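Long-range contact in NADPH-quinone reductase (Pediococcus pentosaceus ATCC 25745, PDB 3HA2), which probably binds FMN through its flavodoxin-like part, this chain being one piece of a longer protein, and transfers electrons from NAD(P)H to quinones: residues A[4-9]-A[32-37]. Numbering follows the deposited sequence.
Sequences LIIVAH and TWHPLV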
loop_
_atom_site.group_PDB
_atom_site.type_symbol
_atom_site.label_atom_id
_atom_site.label_comp_id
_atom_site.label_asym_id
_atom_site.label_seq_id
_atom_site.Cartn_x
_atom_site.Cartn_y
_atom_site.Cartn_z
ATOM N N LEU A 4 1.292 19.012 -10.227
ATOM C CA LEU A 4 1.053 17.809 -10.995
ATOM C C LEU A 4 0.080 16.939 -10.216
ATOM O O LEU A 4 0.344 16.579 -9.065
ATOM C CB LEU A 4 2.384 17.036 -11.187
ATOM C CG LEU A 4 2.329 15.695 -11.925
ATOM C CD1 LEU A 4 1.788 15.851 -13.364
ATOM C CD2 LEU A 4 3.718 15.042 -11.933
ATOM N N ILE A 5 -1.040 16.595 -10.847
ATOM C CA ILE A 5 -2.014 15.707 -10.225
ATOM C C ILE A 5 -1.937 14.336 -10.899
ATOM O O ILE A 5 -2.299 14.185 -12.069
ATOM C CB ILE A 5 -3.432 16.294 -10.271
ATOM C CG1 ILE A 5 -3.441 17.716 -9.670
ATOM C CG2 ILE A 5 -4.419 15.385 -9.499
ATOM C CD1 ILE A 5 -4.769 18.409 -9.862
ATOM N N ILE A 6 -1.438 13.355 -10.144
ATOM C CA ILE A 6 -1.351 11.963 -10.600
ATOM C C ILE A 6 -2.680 11.290 -10.282
ATOM O O ILE A 6 -3.002 11.038 -9.112
ATOM C CB ILE A 6 -0.241 11.170 -9.861
ATOM C CG1 ILE A 6 1.121 11.876 -9.955
ATOM C CG2 ILE A 6 -0.169 9.721 -10.405
ATOM C CD1 ILE A 6 1.598 12.125 -11.375
ATOM N N VAL A 7 -3.449 11.039 -11.328
ATOM C CA VAL A 7 -4.811 10.535 -11.190
ATOM C C VAL A 7 -4.763 9.031 -11.369
ATOM O O VAL A 7 -4.642 8.529 -12.495
ATOM C CB VAL A 7 -5.758 11.196 -12.212
ATOM C CG1 VAL A 7 -7.200 10.683 -12.061
ATOM C CG2 VAL A 7 -5.719 12.701 -12.045
ATOM N N ALA A 8 -4.837 8.324 -10.246
ATOM C CA ALA A 8 -4.663 6.880 -10.227
ATOM C C ALA A 8 -5.970 6.172 -9.932
ATOM O O ALA A 8 -6.029 5.325 -9.050
ATOM C CB ALA A 8 -3.591 6.473 -9.210
ATOM N N HIS A 9 -7.032 6.560 -10.625
ATOM C CA HIS A 9 -8.267 5.782 -10.567
ATOM C C HIS A 9 -8.105 4.671 -11.594
ATOM O O HIS A 9 -7.781 4.959 -12.751
ATOM C CB HIS A 9 -9.480 6.639 -10.870
ATOM C CG HIS A 9 -10.776 5.932 -10.634
ATOM N ND1 HIS A 9 -11.603 6.232 -9.572
ATOM C CD2 HIS A 9 -11.384 4.932 -11.315
ATOM C CE1 HIS A 9 -12.665 5.446 -9.612
ATOM N NE2 HIS A 9 -12.562 4.654 -10.664
ATOM N N THR A 32 -1.497 20.426 -13.852
ATOM C CA THR A 32 -1.442 19.373 -14.873
ATOM C C THR A 32 -2.224 18.151 -14.398
ATOM O O THR A 32 -1.866 17.520 -13.385
ATOM C CB THR A 32 0.037 18.973 -15.212
ATOM O OG1 THR A 32 0.721 20.095 -15.776
ATOM C CG2 THR A 32 0.110 17.810 -16.232
ATOM N N TRP A 33 -3.310 17.847 -15.110
ATOM C CA TRP A 33 -4.122 16.671 -14.826
ATOM C C TRP A 33 -3.514 15.469 -15.570
ATOM O O TRP A 33 -3.548 15.408 -16.798
ATOM C CB TRP A 33 -5.573 16.952 -15.252
ATOM C CG TRP A 33 -6.532 15.804 -15.123
ATOM C CD1 TRP A 33 -6.856 14.890 -16.097
ATOM C CD2 TRP A 33 -7.312 15.461 -13.973
ATOM N NE1 TRP A 33 -7.780 13.990 -15.610
ATOM C CE2 TRP A 33 -8.081 14.320 -14.314
ATOM C CE3 TRP A 33 -7.431 16.000 -12.680
ATOM C CZ2 TRP A 33 -8.962 13.705 -13.408
ATOM C CZ3 TRP A 33 -8.305 15.393 -11.780
ATOM C CH2 TRP A 33 -9.063 14.249 -12.152
ATOM N N HIS A 34 -2.942 14.534 -14.818
ATOM C CA HIS A 34 -2.142 13.457 -15.405
ATOM C C HIS A 34 -2.670 12.079 -15.045
ATOM O O HIS A 34 -2.285 11.513 -14.014
ATOM C CB HIS A 34 -0.670 13.569 -15.010
ATOM C CG HIS A 34 0.211 12.584 -15.719
ATOM N ND1 HIS A 34 0.401 12.606 -17.085
ATOM C CD2 HIS A 34 0.926 11.532 -15.256
ATOM C CE1 HIS A 34 1.213 11.620 -17.432
ATOM N NE2 HIS A 34 1.551 10.957 -16.341
ATOM N N PRO A 35 -3.559 11.534 -15.890
ATOM C CA PRO A 35 -3.991 10.155 -15.653
ATOM C C PRO A 35 -2.841 9.153 -15.699
ATOM O O PRO A 35 -1.977 9.216 -16.583
ATOM C CB PRO A 35 -4.989 9.894 -16.788
ATOM C CG PRO A 35 -5.453 11.249 -17.205
ATOM C CD PRO A 35 -4.238 12.130 -17.052
ATOM N N LEU A 36 -2.823 8.260 -14.721
ATOM C CA LEU A 36 -1.873 7.175 -14.691
ATOM C C LEU A 36 -2.396 6.045 -15.575
ATOM O O LEU A 36 -3.489 5.498 -15.345
ATOM C CB LEU A 36 -1.671 6.734 -13.236
ATOM C CG LEU A 36 -0.702 5.631 -12.858
ATOM C CD1 LEU A 36 0.665 5.855 -13.489
ATOM C CD2 LEU A 36 -0.593 5.585 -11.325
ATOM N N VAL A 37 -1.640 5.722 -16.618
ATOM C CA VAL A 37 -2.032 4.645 -17.530
ATOM C C VAL A 37 -1.225 3.382 -17.256
ATOM O O VAL A 37 -0.110 3.449 -16.727
ATOM C CB VAL A 37 -1.925 5.064 -19.002
ATOM C CG1 VAL A 37 -2.878 6.223 -19.284
ATOM C CG2 VAL A 37 -0.470 5.440 -19.371
#
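Leu4 CD1 lies 3.7 Å from His34 CB and also touches Thr32 CG2, in the parallel pairing of strands 3-7 and 31-35 from the first beta-alpha-beta unit of the flavodoxin-like fold. Strand 31-35 borders the five-stranded sheet within this chain, and helix 18-25 makes the crossover; the axes of 4-7 and 32-35 run 23° from parallel. Ile5 uses both its N and its O toward strand 31-35: N donates to Thr32 O in a nearly straight bond, and O accepts from His34 N at 2.8 Å. The backbones of Leu4 and Ile6 bond instead to strand 54-60, placing strand 3-7 between two neighbours. At Ile6, on the same face as Leu4, CD1 meets the edge of the His34 imidazole at CD2, 4.0 Å away; the ring's NE2 is hydrogen-bonded to Glu45. Val7 N then reaches His34 O at 3.0 Å from above the carbonyl plane, while Val7 O takes the N-H of Leu36. On the opposite face, Trp33 has CG anti to its backbone N (chi1 176°), laying the indole across Val7; Val7 CG2 makes a CH-pi contact 3.4 Å from the six-membered ring's centroid, 3° off its normal. Near Leu70 of helix 68-77, Ala8 CB packs on Leu36 CD2 at 3.8 Å.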